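Local coordinates for protein DNA polymerase sliding clamp 3 (Sulfolobus tokodaii, PDB 3AIZ) that serves as one subunit of a ring-shaped sliding clamp that encircles DNA and tethers the replicative polymerase and other proteins to it, at residues V137-I142 against L163-N168; I154-E159 against E200-T205; S12-T17 against I47-P52. All coordinates share one frame; numbering follows the deposited sequence.

Contact 1: V137-I142 against L163-N168; sequences VTFTDI and LYLSAN
Two first torsions point Phe-139 and Leu-165 at each other: Phe-139 has CG trans to its amide nitrogen (chi1 177°), beside the carbonyl carbon, whereas Leu-165 has CG trans to its carbonyl carbon (chi1 -51°). The first torsion swings the phenylalanine ring off helix 136-149 until its end comes nearer the strand than its root does; the second, with an extended chi2, sends one branch of the leucine out from strand 162-168. That branch, CD1, does all the touching. Leu-165 CD1 lies 4.2 Å from Phe-139 CE1, oblique to the ring, and equally 4.2 Å from CG2 of Ile-142, so a single methyl meets two residues three positions apart on the helix. With both of them Leu-165 crosses at about a right angle, consistent with each touch involving a single close pair of carbons. The backbones stay well separated: the closest CA atoms, those of Ile-142 and Leu-165, are 9.0 Å apart.

Other strands complete the surroundings. Phe-139 also packs on Val-215 and Ile-217 of strand 214-220 and on Leu-227 and Tyr-229 of strand 223-231, while Ile-142 rests on Ile-176 and Leu-178. The helix thus lies over strands of two different sheets in the C-terminal PCNA domain.

Only 104 Å² is buried between the two segments, all of it through carbon contacts without a polar bond across, so this small patch probably contributes through dispersion and the exclusion of water, with no directional bond fixing the register.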
loop_
_atom_site.group_PDB
_atom_site.type_symbol
_atom_site.label_atom_id
_atom_site.label_comp_id
_atom_site.label_asym_id
_atom_site.label_seq_id
_atom_site.Cartn_x
_atom_site.Cartn_y
_atom_site.Cartn_z
ATOM N N VAL C 137 -21.375 -0.266 18.992
ATOM C CA VAL C 137 -20.378 0.110 17.998
ATOM C C VAL C 137 -19.061 0.497 18.666
ATOM O O VAL C 137 -17.994 0.030 18.269
ATOM C CB VAL C 137 -20.875 1.257 17.092
ATOM C CG1 VAL C 137 -21.482 2.375 17.926
ATOM C CG2 VAL C 137 -19.742 1.778 16.224
ATOM N N THR C 138 -19.140 1.345 19.686
ATOM C CA THR C 138 -17.953 1.765 20.422
ATOM C C THR C 138 -17.262 0.570 21.067
ATOM O O THR C 138 -16.037 0.455 21.034
ATOM C CB THR C 138 -18.302 2.787 21.519
ATOM O OG1 THR C 138 -18.958 3.920 20.936
ATOM C CG2 THR C 138 -17.043 3.247 22.236
ATOM N N PHE C 139 -18.056 -0.321 21.651
ATOM C CA PHE C 139 -17.517 -1.478 22.354
ATOM C C PHE C 139 -16.891 -2.489 21.401
ATOM O O PHE C 139 -15.772 -2.949 21.624
ATOM C CB PHE C 139 -18.601 -2.153 23.199
ATOM C CG PHE C 139 -18.133 -3.398 23.896
ATOM C CD1 PHE C 139 -17.291 -3.320 24.992
ATOM C CD2 PHE C 139 -18.536 -4.648 23.455
ATOM C CE1 PHE C 139 -16.857 -4.465 25.633
ATOM C CE2 PHE C 139 -18.106 -5.797 24.094
ATOM C CZ PHE C 139 -17.266 -5.704 25.183
ATOM N N THR C 140 -17.618 -2.832 20.342
ATOM C CA THR C 140 -17.134 -3.806 19.370
ATOM C C THR C 140 -15.845 -3.339 18.692
ATOM O O THR C 140 -14.919 -4.127 18.506
ATOM C CB THR C 140 -18.203 -4.143 18.311
ATOM O OG1 THR C 140 -18.695 -2.937 17.716
ATOM C CG2 THR C 140 -19.360 -4.899 18.947
ATOM N N ASP C 141 -15.790 -2.059 18.329
ATOM C CA ASP C 141 -14.570 -1.477 17.776
ATOM C C ASP C 141 -13.377 -1.804 18.667
ATOM O O ASP C 141 -12.364 -2.323 18.202
ATOM C CB ASP C 141 -14.705 0.042 17.637
ATOM C CG ASP C 141 -15.479 0.453 16.398
ATOM O OD1 ASP C 141 -15.563 -0.355 15.450
ATOM O OD2 ASP C 141 -15.992 1.592 16.369
ATOM N N ILE C 142 -13.509 -1.496 19.952
ATOM C CA ILE C 142 -12.456 -1.765 20.922
ATOM C C ILE C 142 -12.146 -3.256 20.992
ATOM O O ILE C 142 -10.991 -3.655 21.132
ATOM C CB ILE C 142 -12.845 -1.248 22.319
ATOM C CG1 ILE C 142 -12.995 0.275 22.289
ATOM C CG2 ILE C 142 -11.815 -1.671 23.357
ATOM C CD1 ILE C 142 -13.354 0.880 23.625
ATOM N N LEU C 163 -14.128 1.368 33.243
ATOM C CA LEU C 163 -13.816 0.015 32.801
ATOM C C LEU C 163 -12.475 -0.029 32.077
ATOM O O LEU C 163 -12.223 0.757 31.163
ATOM C CB LEU C 163 -14.925 -0.513 31.889
ATOM C CG LEU C 163 -14.772 -1.957 31.408
ATOM C CD1 LEU C 163 -14.599 -2.900 32.587
ATOM C CD2 LEU C 163 -15.962 -2.364 30.563
ATOM N N TYR C 164 -11.618 -0.955 32.490
ATOM C CA TYR C 164 -10.303 -1.107 31.885
ATOM C C TYR C 164 -10.141 -2.491 31.269
ATOM O O TYR C 164 -10.101 -3.493 31.981
ATOM C CB TYR C 164 -9.206 -0.870 32.924
ATOM C CG TYR C 164 -9.195 0.525 33.504
ATOM C CD1 TYR C 164 -9.789 0.795 34.731
ATOM C CD2 TYR C 164 -8.590 1.576 32.825
ATOM C CE1 TYR C 164 -9.779 2.069 35.265
ATOM C CE2 TYR C 164 -8.577 2.852 33.352
ATOM C CZ TYR C 164 -9.172 3.094 34.571
ATOM O OH TYR C 164 -9.160 4.363 35.096
ATOM N N LEU C 165 -10.044 -2.540 29.946
ATOM C CA LEU C 165 -9.845 -3.802 29.244
ATOM C C LEU C 165 -8.373 -3.996 28.908
ATOM O O LEU C 165 -7.803 -3.238 28.126
ATOM C CB LEU C 165 -10.683 -3.848 27.967
ATOM C CG LEU C 165 -12.165 -3.510 28.123
ATOM C CD1 LEU C 165 -12.895 -3.735 26.812
ATOM C CD2 LEU C 165 -12.789 -4.338 29.232
ATOM N N SER C 166 -7.761 -5.013 29.501
ATOM C CA SER C 166 -6.349 -5.286 29.271
ATOM C C SER C 166 -6.150 -6.558 28.457
ATOM O O SER C 166 -6.356 -7.663 28.957
ATOM C CB SER C 166 -5.602 -5.399 30.601
ATOM O OG SER C 166 -5.696 -4.197 31.342
ATOM N N ALA C 167 -5.751 -6.393 27.200
ATOM C CA ALA C 167 -5.419 -7.526 26.348
ATOM C C ALA C 167 -4.120 -8.168 26.825
ATOM O O ALA C 167 -3.031 -7.714 26.481
ATOM C CB ALA C 167 -5.294 -7.081 24.902
ATOM N N ASN C 168 -4.247 -9.224 27.620
ATOM C CA ASN C 168 -3.093 -9.870 28.233
ATOM C C ASN C 168 -2.348 -10.803 27.291
ATOM O O ASN C 168 -2.759 -11.942 27.074
ATOM C CB ASN C 168 -3.517 -10.639 29.481
ATOM C CG ASN C 168 -4.239 -9.767 30.478
ATOM O OD1 ASN C 168 -3.731 -8.722 30.888
ATOM N ND2 ASN C 168 -5.433 -10.189 30.874
#

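Contact 2: I154-E159 against E200-T205; sequences ITFKAE and EYVVNT. With SO4 (sulfate ion), chain H.
Apolar packing makes the whole of the direct contact, and Val-202 is its hub. From strand 153-159, the CD1 end of Ile-154 lies 4.0 Å from CB of Val-202, the two side chains crossing obliquely, and also reaches CG1. Phe-156 and Val-202 approach each other from opposite directions, and the ring touches both branches of the valine: Phe-156 CE1 is 4.1 Å from Val-202 CG2, oblique to the ring, and CZ is equally close to CG1. Val-203 adds a looser touch, its CG2 4.5 Å from Ile-154 CD1. Altogether 140 Å² is buried.

Hydrogen bonds shape the end of helix 199-203 instead of joining the segments. The carbonyl O of Val-202 takes two donors of one residue, the amide N of Thr-205 at 3.1 Å and its OG1 at 2.7 Å; the hydroxyl lies in the carbonyl plane, with a C=O...donor angle of 159°.

Ligand contacts lie outside the packed patch. Tyr-201 OH donates to O1 of a sulfate, probably from the crystallisation liquor, at 3.1 Å, with that oxygen at the ring edge; Ser-42 binds the same ion. Glu-200 CG sits over one face of this tyrosine.

Helix 136-149 touches both segments, Ile-146 meeting Ile-154 and Ile-143 meeting both valines, while strand 153-159 runs between strands 162-168 and 193-198 in an antiparallel sheet of the C-terminal PCNA domain.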
loop_
_atom_site.group_PDB
_atom_site.type_symbol
_atom_site.label_atom_id
_atom_site.label_comp_id
_atom_site.label_asym_id
_atom_site.label_seq_id
_atom_site.Cartn_x
_atom_site.Cartn_y
_atom_site.Cartn_z
ATOM N N ILE C 154 -8.368 -11.463 28.360
ATOM C CA ILE C 154 -8.689 -10.052 28.518
ATOM C C ILE C 154 -9.103 -9.771 29.956
ATOM O O ILE C 154 -10.131 -10.267 30.418
ATOM C CB ILE C 154 -9.845 -9.625 27.598
ATOM C CG1 ILE C 154 -9.499 -9.900 26.134
ATOM C CG2 ILE C 154 -10.175 -8.154 27.805
ATOM C CD1 ILE C 154 -10.590 -9.491 25.170
ATOM N N THR C 155 -8.304 -8.980 30.664
ATOM C CA THR C 155 -8.647 -8.593 32.026
ATOM C C THR C 155 -9.683 -7.476 32.027
ATOM O O THR C 155 -9.429 -6.383 31.516
ATOM C CB THR C 155 -7.415 -8.127 32.826
ATOM O OG1 THR C 155 -6.579 -9.251 33.124
ATOM C CG2 THR C 155 -7.848 -7.477 34.130
ATOM N N PHE C 156 -10.853 -7.765 32.589
ATOM C CA PHE C 156 -11.879 -6.753 32.798
ATOM C C PHE C 156 -11.738 -6.199 34.206
ATOM O O PHE C 156 -11.933 -6.919 35.185
ATOM C CB PHE C 156 -13.275 -7.350 32.614
ATOM C CG PHE C 156 -13.685 -7.515 31.177
ATOM C CD1 PHE C 156 -13.051 -8.436 30.360
ATOM C CD2 PHE C 156 -14.722 -6.761 30.651
ATOM C CE1 PHE C 156 -13.433 -8.593 29.043
ATOM C CE2 PHE C 156 -15.109 -6.913 29.333
ATOM C CZ PHE C 156 -14.464 -7.830 28.528
ATOM N N LYS C 157 -11.392 -4.921 34.310
ATOM C CA LYS C 157 -11.181 -4.301 35.612
ATOM C C LYS C 157 -11.994 -3.022 35.765
ATOM O O LYS C 157 -11.918 -2.122 34.930
ATOM C CB LYS C 157 -9.694 -4.020 35.834
ATOM C CG LYS C 157 -9.359 -3.414 37.188
ATOM C CD LYS C 157 -7.869 -3.516 37.470
ATOM C CE LYS C 157 -7.487 -2.777 38.743
ATOM N NZ LYS C 157 -7.637 -1.303 38.591
ATOM N N ALA C 158 -12.776 -2.953 36.835
ATOM C CA ALA C 158 -13.572 -1.769 37.125
ATOM C C ALA C 158 -12.983 -1.007 38.308
ATOM O O ALA C 158 -12.770 -1.573 39.379
ATOM C CB ALA C 158 -15.015 -2.155 37.399
ATOM N N GLU C 159 -12.717 0.279 38.104
ATOM C CA GLU C 159 -12.142 1.117 39.150
ATOM C C GLU C 159 -12.675 2.544 39.070
ATOM O O GLU C 159 -12.474 3.236 38.070
ATOM C CB GLU C 159 -10.616 1.118 39.054
ATOM C CG GLU C 159 -9.922 1.887 40.167
ATOM C CD GLU C 159 -8.409 1.781 40.097
ATOM O OE1 GLU C 159 -7.840 2.029 39.011
ATOM O OE2 GLU C 159 -7.788 1.451 41.130
ATOM N N GLU C 200 -10.493 -14.847 22.934
ATOM C CA GLU C 200 -11.239 -15.265 21.750
ATOM C C GLU C 200 -12.752 -15.240 21.960
ATOM O O GLU C 200 -13.503 -14.858 21.063
ATOM C CB GLU C 200 -10.791 -16.654 21.286
ATOM C CG GLU C 200 -10.873 -17.729 22.357
ATOM C CD GLU C 200 -10.552 -19.111 21.819
ATOM O OE1 GLU C 200 -9.842 -19.871 22.513
ATOM O OE2 GLU C 200 -11.007 -19.434 20.700
ATOM N N TYR C 201 -13.194 -15.643 23.147
ATOM C CA TYR C 201 -14.621 -15.709 23.448
ATOM C C TYR C 201 -15.278 -14.329 23.451
ATOM O O TYR C 201 -16.396 -14.165 22.962
ATOM C CB TYR C 201 -14.860 -16.423 24.781
ATOM C CG TYR C 201 -14.214 -17.787 24.857
ATOM C CD1 TYR C 201 -13.192 -18.043 25.762
ATOM C CD2 TYR C 201 -14.616 -18.816 24.014
ATOM C CE1 TYR C 201 -12.595 -19.289 25.832
ATOM C CE2 TYR C 201 -14.025 -20.063 24.076
ATOM C CZ TYR C 201 -13.015 -20.294 24.985
ATOM O OH TYR C 201 -12.425 -21.535 25.050
ATOM N N VAL C 202 -14.584 -13.339 24.003
ATOM C CA VAL C 202 -15.097 -11.975 24.021
ATOM C C VAL C 202 -15.092 -11.391 22.616
ATOM O O VAL C 202 -16.099 -10.866 22.144
ATOM C CB VAL C 202 -14.266 -11.061 24.941
ATOM C CG1 VAL C 202 -14.736 -9.619 24.819
ATOM C CG2 VAL C 202 -14.350 -11.535 26.383
ATOM N N VAL C 203 -13.945 -11.496 21.954
ATOM C CA VAL C 203 -13.765 -10.956 20.612
ATOM C C VAL C 203 -14.800 -11.477 19.617
ATOM O O VAL C 203 -15.321 -10.718 18.800
ATOM C CB VAL C 203 -12.353 -11.255 20.076
ATOM C CG1 VAL C 203 -12.269 -10.931 18.597
ATOM C CG2 VAL C 203 -11.314 -10.474 20.865
ATOM N N ASN C 204 -15.097 -12.770 19.696
ATOM C CA ASN C 204 -16.010 -13.406 18.749
ATOM C C ASN C 204 -17.452 -12.901 18.819
ATOM O O ASN C 204 -18.316 -13.381 18.086
ATOM C CB ASN C 204 -15.973 -14.929 18.910
ATOM C CG ASN C 204 -14.676 -15.537 18.411
ATOM O OD1 ASN C 204 -13.913 -14.898 17.687
ATOM N ND2 ASN C 204 -14.422 -16.784 18.793
ATOM N N THR C 205 -17.711 -11.935 19.694
ATOM C CA THR C 205 -19.046 -11.357 19.807
ATOM C C THR C 205 -19.123 -10.013 19.089
ATOM O O THR C 205 -20.160 -9.351 19.096
ATOM C CB THR C 205 -19.473 -11.175 21.281
ATOM O OG1 THR C 205 -18.663 -10.167 21.901
ATOM C CG2 THR C 205 -19.324 -12.479 22.045
HETATM S S SO4 H . -14.642 -23.604 21.883
HETATM O O1 SO4 H . -13.439 -23.043 22.494
HETATM O O2 SO4 H . -14.393 -24.994 21.510
HETATM O O3 SO4 H . -15.745 -23.550 22.837
HETATM O O4 SO4 H . -14.992 -22.832 20.692
#

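Contact 3: S12-T17 against I47-P52. With SO4 (sulfate ion), chain G.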
loop_
_atom_site.group_PDB
_atom_site.type_symbol
_atom_site.label_atom_id
_atom_site.label_comp_id
_atom_site.label_asym_id
_atom_site.label_seq_id
_atom_site.Cartn_x
_atom_site.Cartn_y
_atom_site.Cartn_z
ATOM N N SER C 12 -29.148 -11.131 10.258
ATOM C CA SER C 12 -28.284 -12.240 9.869
ATOM C C SER C 12 -27.013 -12.304 10.712
ATOM O O SER C 12 -26.487 -13.386 10.973
ATOM C CB SER C 12 -27.926 -12.150 8.384
ATOM O OG SER C 12 -27.145 -11.000 8.115
ATOM N N TYR C 13 -26.526 -11.144 11.139
ATOM C CA TYR C 13 -25.282 -11.076 11.903
ATOM C C TYR C 13 -25.399 -11.702 13.292
ATOM O O TYR C 13 -24.394 -12.078 13.895
ATOM C CB TYR C 13 -24.779 -9.634 12.000
ATOM C CG TYR C 13 -23.996 -9.187 10.785
ATOM C CD1 TYR C 13 -24.627 -8.563 9.718
ATOM C CD2 TYR C 13 -22.626 -9.398 10.704
ATOM C CE1 TYR C 13 -23.914 -8.158 8.606
ATOM C CE2 TYR C 13 -21.905 -8.996 9.598
ATOM C CZ TYR C 13 -22.552 -8.377 8.551
ATOM O OH TYR C 13 -21.838 -7.974 7.446
ATOM N N ILE C 14 -26.625 -11.810 13.795
ATOM C CA ILE C 14 -26.864 -12.492 15.061
ATOM C C ILE C 14 -26.419 -13.946 14.952
ATOM O O ILE C 14 -25.859 -14.511 15.891
ATOM C CB ILE C 14 -28.355 -12.461 15.454
ATOM C CG1 ILE C 14 -28.847 -11.020 15.593
ATOM C CG2 ILE C 14 -28.583 -13.228 16.746
ATOM C CD1 ILE C 14 -30.312 -10.913 15.959
ATOM N N PHE C 15 -26.668 -14.539 13.789
ATOM C CA PHE C 15 -26.364 -15.945 13.553
ATOM C C PHE C 15 -24.928 -16.138 13.079
ATOM O O PHE C 15 -24.344 -17.206 13.258
ATOM C CB PHE C 15 -27.353 -16.534 12.548
ATOM C CG PHE C 15 -28.779 -16.470 13.006
ATOM C CD1 PHE C 15 -29.515 -15.307 12.859
ATOM C CD2 PHE C 15 -29.381 -17.567 13.596
ATOM C CE1 PHE C 15 -30.825 -15.243 13.289
ATOM C CE2 PHE C 15 -30.692 -17.508 14.027
ATOM C CZ PHE C 15 -31.414 -16.345 13.873
ATOM N N ARG C 16 -24.362 -15.099 12.477
ATOM C CA ARG C 16 -22.962 -15.129 12.079
ATOM C C ARG C 16 -22.071 -15.047 13.317
ATOM O O ARG C 16 -20.970 -15.597 13.339
ATOM C CB ARG C 16 -22.656 -13.987 11.110
ATOM C CG ARG C 16 -23.547 -13.985 9.878
ATOM C CD ARG C 16 -23.240 -12.815 8.964
ATOM N NE ARG C 16 -21.871 -12.859 8.462
ATOM C CZ ARG C 16 -21.373 -11.996 7.584
ATOM N NH1 ARG C 16 -22.134 -11.020 7.107
ATOM N NH2 ARG C 16 -20.115 -12.109 7.180
ATOM N N THR C 17 -22.560 -14.364 14.348
ATOM C CA THR C 17 -21.867 -14.317 15.629
ATOM C C THR C 17 -21.861 -15.700 16.265
ATOM O O THR C 17 -20.834 -16.164 16.760
ATOM C CB THR C 17 -22.534 -13.331 16.608
ATOM O OG1 THR C 17 -22.455 -12.000 16.087
ATOM C CG2 THR C 17 -21.840 -13.376 17.958
ATOM N N ILE C 47 -24.851 -19.014 25.762
ATOM C CA ILE C 47 -25.535 -17.973 25.009
ATOM C C ILE C 47 -27.046 -18.040 25.190
ATOM O O ILE C 47 -27.665 -19.077 24.957
ATOM C CB ILE C 47 -25.195 -18.065 23.512
ATOM C CG1 ILE C 47 -23.676 -18.119 23.322
ATOM C CG2 ILE C 47 -25.806 -16.897 22.754
ATOM C CD1 ILE C 47 -23.238 -18.258 21.885
ATOM N N ASP C 48 -27.633 -16.925 25.609
ATOM C CA ASP C 48 -29.072 -16.849 25.817
ATOM C C ASP C 48 -29.662 -15.667 25.056
ATOM O O ASP C 48 -29.492 -14.513 25.452
ATOM C CB ASP C 48 -29.387 -16.730 27.306
ATOM C CG ASP C 48 -30.873 -16.773 27.588
ATOM O OD1 ASP C 48 -31.585 -17.543 26.910
ATOM O OD2 ASP C 48 -31.327 -16.038 28.490
ATOM N N ILE C 49 -30.358 -15.960 23.963
ATOM C CA ILE C 49 -30.922 -14.920 23.111
ATOM C C ILE C 49 -32.446 -14.907 23.151
ATOM O O ILE C 49 -33.089 -15.956 23.151
ATOM C CB ILE C 49 -30.465 -15.086 21.650
ATOM C CG1 ILE C 49 -28.937 -15.044 21.562
ATOM C CG2 ILE C 49 -31.083 -14.008 20.773
ATOM C CD1 ILE C 49 -28.396 -15.296 20.170
ATOM N N LEU C 50 -33.016 -13.707 23.194
ATOM C CA LEU C 50 -34.461 -13.542 23.131
ATOM C C LEU C 50 -34.834 -12.480 22.107
ATOM O O LEU C 50 -34.485 -11.309 22.255
ATOM C CB LEU C 50 -35.029 -13.162 24.498
ATOM C CG LEU C 50 -36.516 -12.800 24.503
ATOM C CD1 LEU C 50 -37.361 -13.960 23.994
ATOM C CD2 LEU C 50 -36.967 -12.377 25.893
ATOM N N ILE C 51 -35.539 -12.900 21.064
ATOM C CA ILE C 51 -36.005 -11.986 20.033
ATOM C C ILE C 51 -37.526 -11.922 20.071
ATOM O O ILE C 51 -38.202 -12.734 19.441
ATOM C CB ILE C 51 -35.537 -12.432 18.638
ATOM C CG1 ILE C 51 -34.025 -12.675 18.639
ATOM C CG2 ILE C 51 -35.916 -11.399 17.595
ATOM C CD1 ILE C 51 -33.482 -13.165 17.318
ATOM N N PRO C 52 -38.066 -10.954 20.825
ATOM C CA PRO C 52 -39.506 -10.801 21.058
ATOM C C PRO C 52 -40.301 -10.685 19.763
ATOM O O PRO C 52 -39.747 -10.327 18.724
ATOM C CB PRO C 52 -39.594 -9.490 21.846
ATOM C CG PRO C 52 -38.263 -9.352 22.496
ATOM C CD PRO C 52 -37.282 -9.920 21.519
HETATM S S SO4 G . -18.088 -14.538 8.844
HETATM O O1 SO4 G . -17.626 -14.911 10.178
HETATM O O2 SO4 G . -19.477 -14.960 8.674
HETATM O O3 SO4 G . -17.992 -13.088 8.684
HETATM O O4 SO4 G . -17.252 -15.192 7.840
#
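Van der Waals contact between isoleucines joins helix 8-18 to strand 45-52. Ile-14 divides its two branches between alternate strand residues: CG2, trans to its own backbone N, lies 4.0 Å from CD1 of Ile-49, whereas the extended arm (chi2 179°) carries CD1 tip to tip with CD1 of Ile-51 at 4.1 Å. Ile-49 and Ile-51 share one face of the strand, and Ile-14 meets both there. The 130 Å² buried is carried mostly by these isoleucines.

This helix-on-sheet packing belongs to the N-terminal PCNA domain. In sliding clamps, such helices line the central hole of the ring while the sheets form its outer layer.

Hydrogen bonds within the helix hold the backbone beside this patch. Tyr-13 O accepts from Thr-17 N at 3.0 Å and from Thr-17 OG1 at 2.9 Å, the two donors arriving from opposite faces of the carbonyl plane.

Among the charged groups, Asp-48 is salt-bridged to Arg-37, while Arg-16 holds a sulfate, probably from the crystallisation liquor. Arg-16 NH2 gives O3 of the sulfate a 2.8 Å bond and its NE reaches O2 at 3.2 Å, with the sulfur in the guanidinium plane at its edge. Arg-16 CD lies 3.9 Å above the Tyr-13 ring, offset toward the rim.

How the contacts relate
Contact 3 comes first along the chain and closes before the other two open; its segments belong to the N-terminal PCNA domain, those of contacts 1 and 2 to the C-terminal one. The later pair interlock, their segments alternating in sequence. Their centres are 7 Å apart, and strands 162-168 and 153-159 are neighbours in one sheet, joined by a probable hydrogen bond from Tyr-164 N to Lys-157 O. Contact 3 lies about 21 Å from contact 1 and 19 Å from contact 2, centre to centre. It touches contact 2 where Thr-17 packs on Asn-204 and Thr-205. Helix 8-18 therefore meets the turn after helix 199-203, where the two domains adjoin within one subunit.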